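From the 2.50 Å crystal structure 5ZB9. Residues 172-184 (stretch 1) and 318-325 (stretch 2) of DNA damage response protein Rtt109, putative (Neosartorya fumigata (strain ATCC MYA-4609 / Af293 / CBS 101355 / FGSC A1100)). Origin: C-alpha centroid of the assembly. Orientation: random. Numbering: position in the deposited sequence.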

# COMPACT_ATOMS: atom_id res chain seq x y z
N VAL A 172 8.60 -4.28 -6.48
CA VAL A 172 7.57 -3.35 -6.95
C VAL A 172 7.92 -1.93 -6.53
O VAL A 172 7.81 -0.97 -7.30
CB VAL A 172 6.18 -3.71 -6.38
CG1 VAL A 172 5.19 -2.58 -6.60
CG2 VAL A 172 5.66 -5.02 -6.98
N ILE A 173 8.35 -1.81 -5.28
CA ILE A 173 8.67 -0.53 -4.66
C ILE A 173 9.99 0.07 -5.17
O ILE A 173 10.10 1.29 -5.33
CB ILE A 173 8.70 -0.71 -3.11
CG1 ILE A 173 7.27 -0.87 -2.60
CG2 ILE A 173 9.42 0.44 -2.40
CD1 ILE A 173 6.35 0.23 -3.06
N ASP A 174 10.97 -0.78 -5.46
CA ASP A 174 12.33 -0.31 -5.79
C ASP A 174 12.39 0.77 -6.88
O ASP A 174 13.04 1.79 -6.68
CB ASP A 174 13.22 -1.50 -6.18
CG ASP A 174 14.70 -1.19 -6.07
OD1 ASP A 174 15.12 -0.55 -5.08
OD2 ASP A 174 15.47 -1.59 -6.97
N PRO A 175 11.70 0.57 -8.03
CA PRO A 175 11.80 1.62 -9.06
C PRO A 175 11.10 2.92 -8.67
O PRO A 175 11.51 4.00 -9.13
CB PRO A 175 11.11 0.99 -10.27
CG PRO A 175 11.13 -0.46 -10.02
CD PRO A 175 10.97 -0.60 -8.54
N ILE A 176 10.07 2.84 -7.84
CA ILE A 176 9.44 4.06 -7.34
C ILE A 176 10.43 4.80 -6.47
O ILE A 176 10.65 6.00 -6.64
CB ILE A 176 8.18 3.77 -6.53
CG1 ILE A 176 7.22 2.90 -7.33
CG2 ILE A 176 7.51 5.07 -6.13
CD1 ILE A 176 5.91 2.66 -6.64
N LEU A 177 11.02 4.05 -5.54
CA LEU A 177 12.03 4.55 -4.62
C LEU A 177 13.14 5.30 -5.37
O LEU A 177 13.54 6.38 -4.97
CB LEU A 177 12.62 3.39 -3.80
CG LEU A 177 13.95 3.58 -3.06
CD1 LEU A 177 13.84 4.56 -1.91
CD2 LEU A 177 14.48 2.24 -2.57
N ARG A 178 13.60 4.71 -6.46
CA ARG A 178 14.80 5.20 -7.12
C ARG A 178 14.56 6.29 -8.15
O ARG A 178 15.47 6.69 -8.87
CB ARG A 178 15.55 4.02 -7.75
CG ARG A 178 16.10 3.10 -6.69
CD ARG A 178 16.94 2.01 -7.26
NE ARG A 178 17.30 1.04 -6.24
CZ ARG A 178 18.31 1.19 -5.39
NH1 ARG A 178 19.06 2.27 -5.45
NH2 ARG A 178 18.56 0.25 -4.49
N GLU A 179 13.33 6.79 -8.22
CA GLU A 179 13.04 8.00 -8.98
C GLU A 179 13.35 9.22 -8.14
O GLU A 179 13.34 10.35 -8.63
CB GLU A 179 11.58 8.02 -9.45
CG GLU A 179 11.35 7.26 -10.74
CD GLU A 179 12.22 7.77 -11.89
OE1 GLU A 179 13.29 7.17 -12.13
OE2 GLU A 179 11.82 8.76 -12.54
N TYR A 180 13.62 8.99 -6.85
CA TYR A 180 13.88 10.07 -5.90
C TYR A 180 15.33 10.08 -5.45
O TYR A 180 16.06 9.10 -5.64
CB TYR A 180 12.97 9.93 -4.69
CG TYR A 180 11.50 10.02 -5.03
CD1 TYR A 180 10.75 8.88 -5.29
CD2 TYR A 180 10.86 11.25 -5.09
CE1 TYR A 180 9.41 8.97 -5.60
CE2 TYR A 180 9.52 11.35 -5.40
CZ TYR A 180 8.80 10.21 -5.66
OH TYR A 180 7.46 10.31 -5.98
N GLU A 181 15.75 11.18 -4.85
CA GLU A 181 17.14 11.34 -4.44
C GLU A 181 17.47 10.52 -3.20
O GLU A 181 16.62 10.35 -2.32
CB GLU A 181 17.45 12.82 -4.19
CG GLU A 181 17.44 13.65 -5.44
CD GLU A 181 18.35 13.08 -6.52
OE1 GLU A 181 19.58 13.04 -6.30
OE2 GLU A 181 17.83 12.65 -7.57
N PRO A 182 18.70 10.01 -3.12
CA PRO A 182 19.18 9.31 -1.92
C PRO A 182 19.17 10.22 -0.71
O PRO A 182 19.20 11.44 -0.84
CB PRO A 182 20.61 8.90 -2.29
CG PRO A 182 20.62 8.86 -3.77
CD PRO A 182 19.69 9.95 -4.22
N GLU A 183 19.12 9.62 0.48
CA GLU A 183 19.17 10.38 1.72
C GLU A 183 20.31 9.88 2.60
O GLU A 183 20.83 8.78 2.39
CB GLU A 183 17.83 10.30 2.45
CG GLU A 183 16.65 10.72 1.59
CD GLU A 183 15.32 10.67 2.32
OE1 GLU A 183 15.00 9.62 2.91
OE2 GLU A 183 14.59 11.69 2.30
N THR A 184 20.68 10.67 3.59
CA THR A 184 21.88 10.41 4.38
C THR A 184 21.60 9.80 5.74
O THR A 184 22.44 9.09 6.29
CB THR A 184 22.67 11.70 4.58
OG1 THR A 184 21.75 12.77 4.81
CG2 THR A 184 23.49 12.01 3.33
N PHE A 318 6.81 -5.90 6.74
CA PHE A 318 6.17 -4.59 6.75
C PHE A 318 7.05 -3.59 6.03
O PHE A 318 8.24 -3.46 6.33
CB PHE A 318 5.89 -4.14 8.18
CG PHE A 318 5.06 -5.12 8.96
CD1 PHE A 318 3.69 -5.17 8.79
CD2 PHE A 318 5.65 -6.01 9.84
CE1 PHE A 318 2.92 -6.07 9.49
CE2 PHE A 318 4.88 -6.92 10.55
CZ PHE A 318 3.51 -6.95 10.37
N LEU A 319 6.46 -2.90 5.07
CA LEU A 319 7.21 -2.01 4.20
C LEU A 319 6.71 -0.56 4.26
O LEU A 319 5.51 -0.31 4.18
CB LEU A 319 7.15 -2.54 2.78
CG LEU A 319 8.05 -1.88 1.75
CD1 LEU A 319 9.48 -2.14 2.15
CD2 LEU A 319 7.79 -2.48 0.40
N TRP A 320 7.63 0.38 4.42
CA TRP A 320 7.30 1.79 4.35
C TRP A 320 8.26 2.48 3.39
O TRP A 320 9.47 2.47 3.60
CB TRP A 320 7.36 2.46 5.73
CG TRP A 320 6.60 1.72 6.77
CD1 TRP A 320 5.27 1.85 7.07
CD2 TRP A 320 7.11 0.71 7.65
NE1 TRP A 320 4.93 0.99 8.08
CE2 TRP A 320 6.04 0.28 8.46
CE3 TRP A 320 8.37 0.13 7.84
CZ2 TRP A 320 6.19 -0.71 9.43
CZ3 TRP A 320 8.52 -0.84 8.81
CH2 TRP A 320 7.44 -1.26 9.60
N LEU A 321 7.72 3.04 2.32
CA LEU A 321 8.50 3.89 1.45
C LEU A 321 8.20 5.33 1.84
O LEU A 321 7.06 5.79 1.68
CB LEU A 321 8.17 3.64 -0.02
CG LEU A 321 8.76 4.66 -0.99
CD1 LEU A 321 10.29 4.58 -1.00
CD2 LEU A 321 8.19 4.44 -2.38
N VAL A 322 9.19 6.03 2.38
CA VAL A 322 8.95 7.39 2.84
C VAL A 322 9.58 8.41 1.90
O VAL A 322 10.81 8.44 1.70
CB VAL A 322 9.49 7.62 4.27
CG1 VAL A 322 9.20 9.04 4.73
CG2 VAL A 322 8.87 6.61 5.23
N ILE A 323 8.72 9.25 1.32
CA ILE A 323 9.12 10.24 0.33
C ILE A 323 9.09 11.66 0.91
O ILE A 323 8.05 12.13 1.37
CB ILE A 323 8.21 10.18 -0.92
CG1 ILE A 323 8.37 8.83 -1.62
CG2 ILE A 323 8.51 11.34 -1.86
CD1 ILE A 323 7.34 8.55 -2.69
N ASN A 324 10.24 12.33 0.88
CA ASN A 324 10.31 13.70 1.37
C ASN A 324 10.42 14.66 0.20
O ASN A 324 11.43 14.70 -0.49
CB ASN A 324 11.48 13.88 2.33
CG ASN A 324 11.31 13.05 3.59
OD1 ASN A 324 10.45 13.32 4.42
ND2 ASN A 324 12.14 12.01 3.74
N PRO A 325 9.35 15.44 -0.03
CA PRO A 325 9.24 16.37 -1.16
C PRO A 325 10.20 17.55 -1.00
O PRO A 325 10.73 17.74 0.10
CB PRO A 325 7.78 16.80 -1.10
CG PRO A 325 7.49 16.81 0.36
CD PRO A 325 8.21 15.59 0.89
O HOH W 1 12.89 8.76 3.77

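The strand 318-324 and the helix 172-177 run nearly parallel, their N-to-C directions 10° apart and their axes 9.9 Å apart at closest approach. That spacing leaves room for a layer of side chains between the two backbones, and the contact, 421 Å² summed over both stretches, is mostly apolar. Along the strand, residues alternate in direction, so Leu319, Leu321 and Ile323 point their CA-to-CB bonds toward stretch 1, whereas that of Trp320 points away.

Leu319 makes the first contact. Its CD2 lies 3.4 Å from Ile173 CG1, a tight apolar approach between two buried aliphatic chains. Leu321 follows and has the most area covered of any residue here, 93 Å². Three helix residues contact it: its CB is 4.2 Å from Ile173 CG2, its CD2 3.9 Å from Ile176 CG2, and its CD1 3.7 Å from Leu177 CD1. A branched, uncharged side chain suits this site because its separate methyls can meet different neighbours.

Val322 contributes through its backbone: a water lies 3.0 Å from Val322 O and 2.4 Å from Glu183 OE1, in reach of both acceptors.

By Ile323 the helix has ended. A type I turn from Leu177 to Tyr180, with Tyr180 N hydrogen-bonded to Leu177 O at 3.2 Å, carries the chain onward and brings the tyrosine ring to the strand. Ile323 CG2 sits 4.0 Å from the centroid of the Tyr180 ring, 25° off its normal, a CH-pi contact over the face; Ile323 CD1 also approaches Tyr180 CE1 to 3.6 Å. A flat aromatic face can take a branched, methyl-bearing side chain against it.

Asn324 closes the interface with polar chemistry. Its CA-to-CB bond points sideways, but its amide comes nearer, and ND2 donates to Glu183 OE2 at 2.9 Å with an N-H...acceptor angle of 157°. The amide N-H thus meets the carboxylate of the buried Glu183 in the one direct hydrogen bond between the stretches.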